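Local coordinates for GGDEF family protein (Vibrio cholerae, PDB 5GZS), which is a probable diguanylate cyclase, CdgH, whose periplasmic portion binds arginine and probably senses it to control cyclic di-GMP synthesis, at residues 311-322 with 371-382. Sequence-based numbering, arbitrary orientation.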
ATOM      1  N   PRO A 311      -0.533  -3.080 -12.811  1.00 48.13           N
ATOM      2  CA  PRO A 311       0.069  -4.401 -12.968  1.00 49.16           C
ATOM      3  C   PRO A 311       1.242  -4.592 -12.053  1.00 47.75           C
ATOM      4  O   PRO A 311       1.936  -3.622 -11.716  1.00 42.36           O
ATOM      5  CB  PRO A 311       0.523  -4.411 -14.427  1.00 51.74           C
ATOM      6  CG  PRO A 311      -0.256  -3.320 -15.083  1.00 45.48           C
ATOM      7  CD  PRO A 311      -0.446  -2.292 -14.051  1.00 46.35           C
ATOM      8  N   GLN A 312       1.452  -5.852 -11.680  1.00 53.10           N
ATOM      9  CA  GLN A 312       2.541  -6.267 -10.807  1.00 47.28           C
ATOM     10  C   GLN A 312       3.676  -6.941 -11.585  1.00 51.79           C
ATOM     11  O   GLN A 312       3.538  -8.081 -12.034  1.00 62.47           O
ATOM     12  CB  GLN A 312       1.987  -7.210  -9.752  1.00 47.74           C
ATOM     13  CG  GLN A 312       0.870  -6.594  -8.955  1.00 49.82           C
ATOM     14  CD  GLN A 312       1.334  -5.364  -8.209  1.00 64.39           C
ATOM     15  OE1 GLN A 312       2.338  -5.398  -7.485  1.00 64.66           O
ATOM     16  NE2 GLN A 312       0.617  -4.258  -8.394  1.00 63.69           N
ATOM     17  N   ALA A 313       4.796  -6.248 -11.759  1.00 42.91           N
ATOM     18  CA  ALA A 313       5.918  -6.860 -12.476  1.00 48.59           C
ATOM     19  C   ALA A 313       6.570  -7.920 -11.624  1.00 58.66           C
ATOM     20  O   ALA A 313       6.950  -7.665 -10.472  1.00 65.87           O
ATOM     21  CB  ALA A 313       6.950  -5.828 -12.883  1.00 47.09           C
ATOM     22  N   ILE A 314       6.713  -9.113 -12.179  1.00 51.65           N
ATOM     23  CA  ILE A 314       7.423 -10.154 -11.452  1.00 53.54           C
ATOM     24  C   ILE A 314       8.474 -10.852 -12.315  1.00 58.84           C
ATOM     25  O   ILE A 314       8.557 -10.641 -13.530  1.00 49.53           O
ATOM     26  CB  ILE A 314       6.449 -11.192 -10.889  1.00 52.00           C
ATOM     27  CG1 ILE A 314       5.582 -11.777 -11.997  1.00 50.90           C
ATOM     28  CG2 ILE A 314       5.569 -10.559  -9.845  1.00 56.71           C
ATOM     29  CD1 ILE A 314       4.676 -12.895 -11.521  1.00 55.20           C
ATOM     30  N   LEU A 315       9.291 -11.685 -11.688  1.00 53.40           N
ATOM     31  CA  LEU A 315      10.230 -12.458 -12.476  1.00 52.99           C
ATOM     32  C   LEU A 315       9.743 -13.879 -12.637  1.00 54.69           C
ATOM     33  O   LEU A 315       9.265 -14.510 -11.690  1.00 51.69           O
ATOM     34  CB  LEU A 315      11.618 -12.406 -11.859  1.00 55.19           C
ATOM     35  CG  LEU A 315      12.179 -11.007 -12.128  1.00 55.80           C
ATOM     36  CD1 LEU A 315      13.607 -10.884 -11.712  1.00 52.00           C
ATOM     37  CD2 LEU A 315      12.025 -10.646 -13.603  1.00 49.66           C
ATOM     38  N   VAL A 316       9.821 -14.358 -13.871  1.00 53.52           N
ATOM     39  CA  VAL A 316       9.516 -15.743 -14.140  1.00 60.28           C
ATOM     40  C   VAL A 316      10.831 -16.491 -14.284  1.00 62.32           C
ATOM     41  O   VAL A 316      11.729 -16.040 -15.002  1.00 62.08           O
ATOM     42  CB  VAL A 316       8.654 -15.899 -15.389  1.00 60.81           C
ATOM     43  CG1 VAL A 316       8.559 -17.351 -15.776  1.00 65.77           C
ATOM     44  CG2 VAL A 316       7.276 -15.326 -15.137  1.00 63.75           C
ATOM     45  N   LYS A 317      10.945 -17.613 -13.572  1.00 59.10           N
ATOM     46  CA  LYS A 317      12.162 -18.424 -13.561  1.00 64.78           C
ATOM     47  C   LYS A 317      11.847 -19.884 -13.829  1.00 74.43           C
ATOM     48  O   LYS A 317      10.727 -20.332 -13.587  1.00 72.95           O
ATOM     49  CB  LYS A 317      12.878 -18.313 -12.213  1.00 66.99           C
ATOM     50  CG  LYS A 317      12.085 -18.881 -11.014  1.00 69.41           C
ATOM     51  CD  LYS A 317      12.767 -18.544  -9.692  1.00 68.45           C
ATOM     52  CE  LYS A 317      12.138 -19.281  -8.522  1.00 71.55           C
ATOM     53  NZ  LYS A 317      12.519 -20.704  -8.506  1.00 66.49           N
ATOM     54  N   ARG A 318      12.843 -20.619 -14.319  1.00 77.67           N
ATOM     55  CA  ARG A 318      12.753 -22.066 -14.410  1.00 71.13           C
ATOM     56  C   ARG A 318      12.441 -22.600 -13.020  1.00 68.50           C
ATOM     57  O   ARG A 318      13.015 -22.140 -12.032  1.00 69.26           O
ATOM     58  CB  ARG A 318      14.051 -22.661 -14.955  1.00 65.21           C
ATOM     59  CG  ARG A 318      13.890 -23.137 -16.372  1.00 65.49           C
ATOM     60  CD  ARG A 318      15.196 -23.402 -17.063  1.00 66.90           C
ATOM     61  NE  ARG A 318      16.046 -22.222 -17.154  1.00 66.77           N
ATOM     62  CZ  ARG A 318      17.192 -22.093 -16.494  1.00 66.79           C
ATOM     63  NH1 ARG A 318      17.608 -23.072 -15.706  1.00 68.80           N
ATOM     64  NH2 ARG A 318      17.925 -20.997 -16.626  1.00 66.36           N
ATOM     65  N   GLU A 319      11.497 -23.532 -12.944  1.00 67.95           N
ATOM     66  CA  GLU A 319      11.068 -24.123 -11.679  1.00 74.94           C
ATOM     67  C   GLU A 319      12.261 -24.740 -10.923  1.00 86.87           C
ATOM     68  O   GLU A 319      13.168 -25.266 -11.556  1.00 74.09           O
ATOM     69  CB  GLU A 319      10.009 -25.182 -11.949  1.00 78.74           C
ATOM     70  CG  GLU A 319       9.371 -25.755 -10.722  1.00 88.47           C
ATOM     71  CD  GLU A 319       8.444 -26.917 -11.016  1.00 96.67           C
ATOM     72  OE1 GLU A 319       7.901 -26.954 -12.131  1.00100.92           O
ATOM     73  OE2 GLU A 319       8.254 -27.798 -10.152  1.00 98.16           O
ATOM     74  N   HIS A 320      12.250 -24.681  -9.591  1.00 91.10           N
ATOM     75  CA  HIS A 320      13.268 -25.351  -8.766  1.00 98.44           C
ATOM     76  C   HIS A 320      14.666 -24.725  -8.833  1.00 76.93           C
ATOM     77  O   HIS A 320      15.596 -25.170  -8.159  1.00 72.75           O
ATOM     78  CB  HIS A 320      13.347 -26.838  -9.126  1.00 98.06           C
ATOM     79  CG  HIS A 320      12.219 -27.654  -8.578  1.00 78.26           C
ATOM     80  ND1 HIS A 320      10.899 -27.397  -8.881  1.00 78.24           N
ATOM     81  CD2 HIS A 320      12.212 -28.721  -7.745  1.00 87.80           C
ATOM     82  CE1 HIS A 320      10.128 -28.272  -8.258  1.00 73.17           C
ATOM     83  NE2 HIS A 320      10.900 -29.086  -7.562  1.00 85.44           N
ATOM     84  N   TYR A 321      14.793 -23.691  -9.652  1.00 74.26           N
ATOM     85  CA  TYR A 321      16.026 -22.953  -9.871  1.00 73.08           C
ATOM     86  C   TYR A 321      16.271 -21.806  -8.884  1.00 77.77           C
ATOM     87  O   TYR A 321      15.554 -20.801  -8.901  1.00 86.74           O
ATOM     88  CB  TYR A 321      16.012 -22.393 -11.294  1.00 67.48           C
ATOM     89  CG  TYR A 321      17.170 -21.478 -11.635  1.00 67.10           C
ATOM     90  CD1 TYR A 321      18.379 -22.001 -12.079  1.00 68.80           C
ATOM     91  CD2 TYR A 321      17.045 -20.098 -11.555  1.00 65.13           C
ATOM     92  CE1 TYR A 321      19.435 -21.186 -12.401  1.00 68.54           C
ATOM     93  CE2 TYR A 321      18.102 -19.269 -11.872  1.00 66.71           C
ATOM     94  CZ  TYR A 321      19.298 -19.822 -12.297  1.00 69.96           C
ATOM     95  OH  TYR A 321      20.359 -19.010 -12.624  1.00 66.47           O
ATOM     96  N   LYS A 322      17.300 -21.957  -8.053  1.00 73.03           N
ATOM     97  CA  LYS A 322      17.825 -20.892  -7.189  1.00 69.11           C
ATOM     98  C   LYS A 322      16.802 -20.240  -6.254  1.00 75.78           C
ATOM     99  O   LYS A 322      16.880 -19.045  -5.976  1.00 77.62           O
ATOM    100  CB  LYS A 322      18.482 -19.806  -8.042  1.00 67.82           C
ATOM    101  CG  LYS A 322      19.774 -20.228  -8.690  1.00 72.27           C
ATOM    102  CD  LYS A 322      20.496 -19.047  -9.315  1.00 72.89           C
ATOM    103  CE  LYS A 322      21.948 -19.391  -9.654  1.00 69.89           C
ATOM    104  NZ  LYS A 322      22.822 -19.332  -8.447  1.00 71.37           N
ATOM    105  N   LEU A 371      13.702 -19.007 -21.865  1.00 67.02           N
ATOM    106  CA  LEU A 371      13.794 -19.420 -20.467  1.00 62.27           C
ATOM    107  C   LEU A 371      13.802 -20.941 -20.380  1.00 64.45           C
ATOM    108  O   LEU A 371      14.600 -21.531 -19.645  1.00 70.01           O
ATOM    109  CB  LEU A 371      12.640 -18.840 -19.649  1.00 57.70           C
ATOM    110  CG  LEU A 371      12.553 -19.322 -18.202  1.00 58.40           C
ATOM    111  CD1 LEU A 371      13.776 -18.841 -17.426  1.00 67.44           C
ATOM    112  CD2 LEU A 371      11.265 -18.874 -17.516  1.00 56.84           C
ATOM    113  N   LEU A 372      12.912 -21.563 -21.150  1.00 74.59           N
ATOM    114  CA  LEU A 372      12.803 -23.022 -21.227  1.00 73.79           C
ATOM    115  C   LEU A 372      14.064 -23.667 -21.780  1.00 75.98           C
ATOM    116  O   LEU A 372      14.503 -24.708 -21.280  1.00 71.09           O
ATOM    117  CB  LEU A 372      11.606 -23.421 -22.086  1.00 74.09           C
ATOM    118  CG  LEU A 372      10.253 -23.028 -21.495  1.00 70.54           C
ATOM    119  CD1 LEU A 372       9.109 -23.344 -22.452  1.00 66.83           C
ATOM    120  CD2 LEU A 372      10.077 -23.752 -20.171  1.00 76.67           C
ATOM    121  N   ASN A 373      14.658 -23.047 -22.798  1.00 75.67           N
ATOM    122  CA  ASN A 373      15.883 -23.589 -23.393  1.00 82.53           C
ATOM    123  C   ASN A 373      17.151 -23.289 -22.571  1.00 69.66           C
ATOM    124  O   ASN A 373      18.254 -23.584 -23.020  1.00 71.12           O
ATOM    125  CB  ASN A 373      16.058 -23.059 -24.830  1.00 81.12           C
ATOM    126  CG  ASN A 373      14.935 -23.507 -25.781  1.00 79.78           C
ATOM    127  OD1 ASN A 373      13.831 -23.856 -25.354  1.00 83.79           O
ATOM    128  ND2 ASN A 373      15.219 -23.482 -27.078  1.00 73.11           N
ATOM    129  N   LYS A 374      16.988 -22.715 -21.372  1.00 71.48           N
ATOM    130  CA  LYS A 374      18.103 -22.266 -20.513  1.00 70.16           C
ATOM    131  C   LYS A 374      19.043 -21.266 -21.211  1.00 75.30           C
ATOM    132  O   LYS A 374      20.181 -21.054 -20.776  1.00 73.53           O
ATOM    133  CB  LYS A 374      18.925 -23.456 -20.003  1.00 69.76           C
ATOM    134  CG  LYS A 374      18.153 -24.441 -19.139  1.00 70.67           C
ATOM    135  CD  LYS A 374      18.993 -25.676 -18.838  1.00 77.02           C
ATOM    136  CE  LYS A 374      18.162 -26.788 -18.208  1.00 81.39           C
ATOM    137  NZ  LYS A 374      17.700 -26.444 -16.831  1.00 82.76           N
ATOM    138  N   GLU A 375      18.559 -20.673 -22.301  1.00 71.51           N
ATOM    139  CA  GLU A 375      19.203 -19.536 -22.951  1.00 75.04           C
ATOM    140  C   GLU A 375      19.346 -18.392 -21.957  1.00 74.18           C
ATOM    141  O   GLU A 375      20.306 -17.616 -21.998  1.00 70.26           O
ATOM    142  CB  GLU A 375      18.369 -19.073 -24.149  1.00 81.67           C
ATOM    143  CG  GLU A 375      18.980 -19.333 -25.515  1.00 83.59           C
ATOM    144  CD  GLU A 375      18.270 -18.563 -26.604  1.00 77.44           C
ATOM    145  OE1 GLU A 375      18.581 -17.360 -26.762  1.00 75.98           O
ATOM    146  OE2 GLU A 375      17.411 -19.151 -27.299  1.00 76.52           O
ATOM    147  N   VAL A 376      18.357 -18.322 -21.066  1.00 75.31           N
ATOM    148  CA  VAL A 376      18.204 -17.269 -20.077  1.00 71.52           C
ATOM    149  C   VAL A 376      17.626 -17.876 -18.777  1.00 69.80           C
ATOM    150  O   VAL A 376      17.078 -18.988 -18.785  1.00 66.71           O
ATOM    151  CB  VAL A 376      17.284 -16.155 -20.616  1.00 70.81           C
ATOM    152  CG1 VAL A 376      15.818 -16.560 -20.505  1.00 63.57           C
ATOM    153  CG2 VAL A 376      17.569 -14.822 -19.943  1.00 74.16           C
ATOM    154  N   ASP A 377      17.751 -17.156 -17.664  1.00 67.05           N
ATOM    155  CA  ASP A 377      17.389 -17.717 -16.359  1.00 66.82           C
ATOM    156  C   ASP A 377      16.181 -17.077 -15.682  1.00 66.33           C
ATOM    157  O   ASP A 377      15.511 -17.734 -14.878  1.00 66.59           O
ATOM    158  CB  ASP A 377      18.578 -17.621 -15.424  1.00 63.34           C
ATOM    159  CG  ASP A 377      19.789 -18.357 -15.954  1.00 68.50           C
ATOM    160  OD1 ASP A 377      19.925 -19.557 -15.636  1.00 69.51           O
ATOM    161  OD2 ASP A 377      20.604 -17.737 -16.678  1.00 65.98           O
ATOM    162  N   TYR A 378      15.930 -15.801 -15.990  1.00 57.40           N
ATOM    163  CA  TYR A 378      14.795 -15.037 -15.456  1.00 56.69           C
ATOM    164  C   TYR A 378      14.232 -14.143 -16.550  1.00 57.57           C
ATOM    165  O   TYR A 378      14.986 -13.453 -17.240  1.00 62.14           O
ATOM    166  CB  TYR A 378      15.191 -14.155 -14.256  1.00 58.30           C
ATOM    167  CG  TYR A 378      15.667 -14.877 -12.996  1.00 63.44           C
ATOM    168  CD1 TYR A 378      17.005 -15.171 -12.799  1.00 58.71           C
ATOM    169  CD2 TYR A 378      14.773 -15.224 -11.995  1.00 66.18           C
ATOM    170  CE1 TYR A 378      17.430 -15.815 -11.647  1.00 64.67           C
ATOM    171  CE2 TYR A 378      15.188 -15.865 -10.846  1.00 58.60           C
ATOM    172  CZ  TYR A 378      16.515 -16.163 -10.673  1.00 60.87           C
ATOM    173  OH  TYR A 378      16.928 -16.806  -9.514  1.00 61.91           O
ATOM    174  N   ILE A 379      12.912 -14.141 -16.708  1.00 61.56           N
ATOM    175  CA  ILE A 379      12.281 -13.252 -17.674  1.00 56.59           C
ATOM    176  C   ILE A 379      11.213 -12.430 -16.970  1.00 56.09           C
ATOM    177  O   ILE A 379      10.662 -12.862 -15.952  1.00 57.42           O
ATOM    178  CB  ILE A 379      11.670 -14.033 -18.850  1.00 51.30           C
ATOM    179  CG1 ILE A 379      10.397 -14.752 -18.419  1.00 51.09           C
ATOM    180  CG2 ILE A 379      12.666 -15.050 -19.394  1.00 53.16           C
ATOM    181  CD1 ILE A 379       9.882 -15.732 -19.442  1.00 54.51           C
ATOM    182  N   VAL A 380      10.933 -11.237 -17.488  1.00 56.24           N
ATOM    183  CA  VAL A 380      10.021 -10.337 -16.800  1.00 47.01           C
ATOM    184  C   VAL A 380       8.597 -10.461 -17.308  1.00 56.25           C
ATOM    185  O   VAL A 380       8.302 -10.176 -18.466  1.00 53.40           O
ATOM    186  CB  VAL A 380      10.431  -8.865 -16.937  1.00 45.95           C
ATOM    187  CG1 VAL A 380       9.471  -7.992 -16.134  1.00 44.72           C
ATOM    188  CG2 VAL A 380      11.845  -8.652 -16.478  1.00 47.08           C
ATOM    189  N   LEU A 381       7.698 -10.861 -16.427  1.00 58.85           N
ATOM    190  CA  LEU A 381       6.301 -10.812 -16.773  1.00 53.85           C
ATOM    191  C   LEU A 381       5.497 -10.078 -15.731  1.00 48.51           C
ATOM    192  O   LEU A 381       5.900  -9.916 -14.577  1.00 49.24           O
ATOM    193  CB  LEU A 381       5.727 -12.215 -16.972  1.00 54.71           C
ATOM    194  CG  LEU A 381       6.212 -12.928 -18.233  1.00 56.95           C
ATOM    195  CD1 LEU A 381       5.504 -14.261 -18.385  1.00 66.94           C
ATOM    196  CD2 LEU A 381       5.955 -12.049 -19.427  1.00 58.82           C
ATOM    197  N   ASN A 382       4.332  -9.627 -16.188  1.00 42.48           N
ATOM    198  CA  ASN A 382       3.299  -9.081 -15.332  1.00 59.66           C
ATOM    199  C   ASN A 382       2.481 -10.243 -14.794  1.00 49.77           C
ATOM    200  O   ASN A 382       2.139 -11.174 -15.523  1.00 42.40           O
ATOM    201  CB  ASN A 382       2.405  -8.117 -16.110  1.00 67.39           C
ATOM    202  CG  ASN A 382       1.464  -8.832 -17.060  1.00 70.03           C
ATOM    203  OD1 ASN A 382       1.860  -9.249 -18.148  1.00 78.74           O
ATOM    204  ND2 ASN A 382       0.209  -8.977 -16.652  1.00 58.75           N
TER
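Val-316 fills the hollow between Leu-371, Ile-379 and Leu-381 on one face of an antiparallel pair of strands. Val-316 CG1, anti to the backbone N (chi1 170°), meets Leu-371 CD2 at 3.6 Å, joining the sheet to the end of helix 364-372, while CG2 rests against Leu-381 CD1 and CB lies beside Ile-379 CG1. Phe-386 of helix 383-391 covers the same face. Between the two faces, pairs of backbone hydrogen bonds join Ile-314 with Leu-381 and Val-316 with Ile-379. On the other face, Leu-315 CD2 fits against Val-380 CG2 (3.5 Å), and Lys-317 CB lies alongside the Tyr-378 ring. Tyr-321 then presents its edge to the face of that ring in an offset edge-to-face pair, planes at 65°. Beyond the strands, Arg-318 reaches back with Lys-374 CG over one guanidinium face. Arg-318 NH2 forms a salt bridge with Asp-377 OD1 (2.7 Å), met from above the carboxylate plane, and Arg-318 NE bonds weakly to Leu-371 O. Backbone bonds and apolar padding thus join central strands in one lobe of the second solute-binding-like domain, whereas Arg-318 grips the loop after helix 364-372, it and Arg-336, paired with Asp-377 OD2, probably stabilising the Asp-377 carboxylate as an anion.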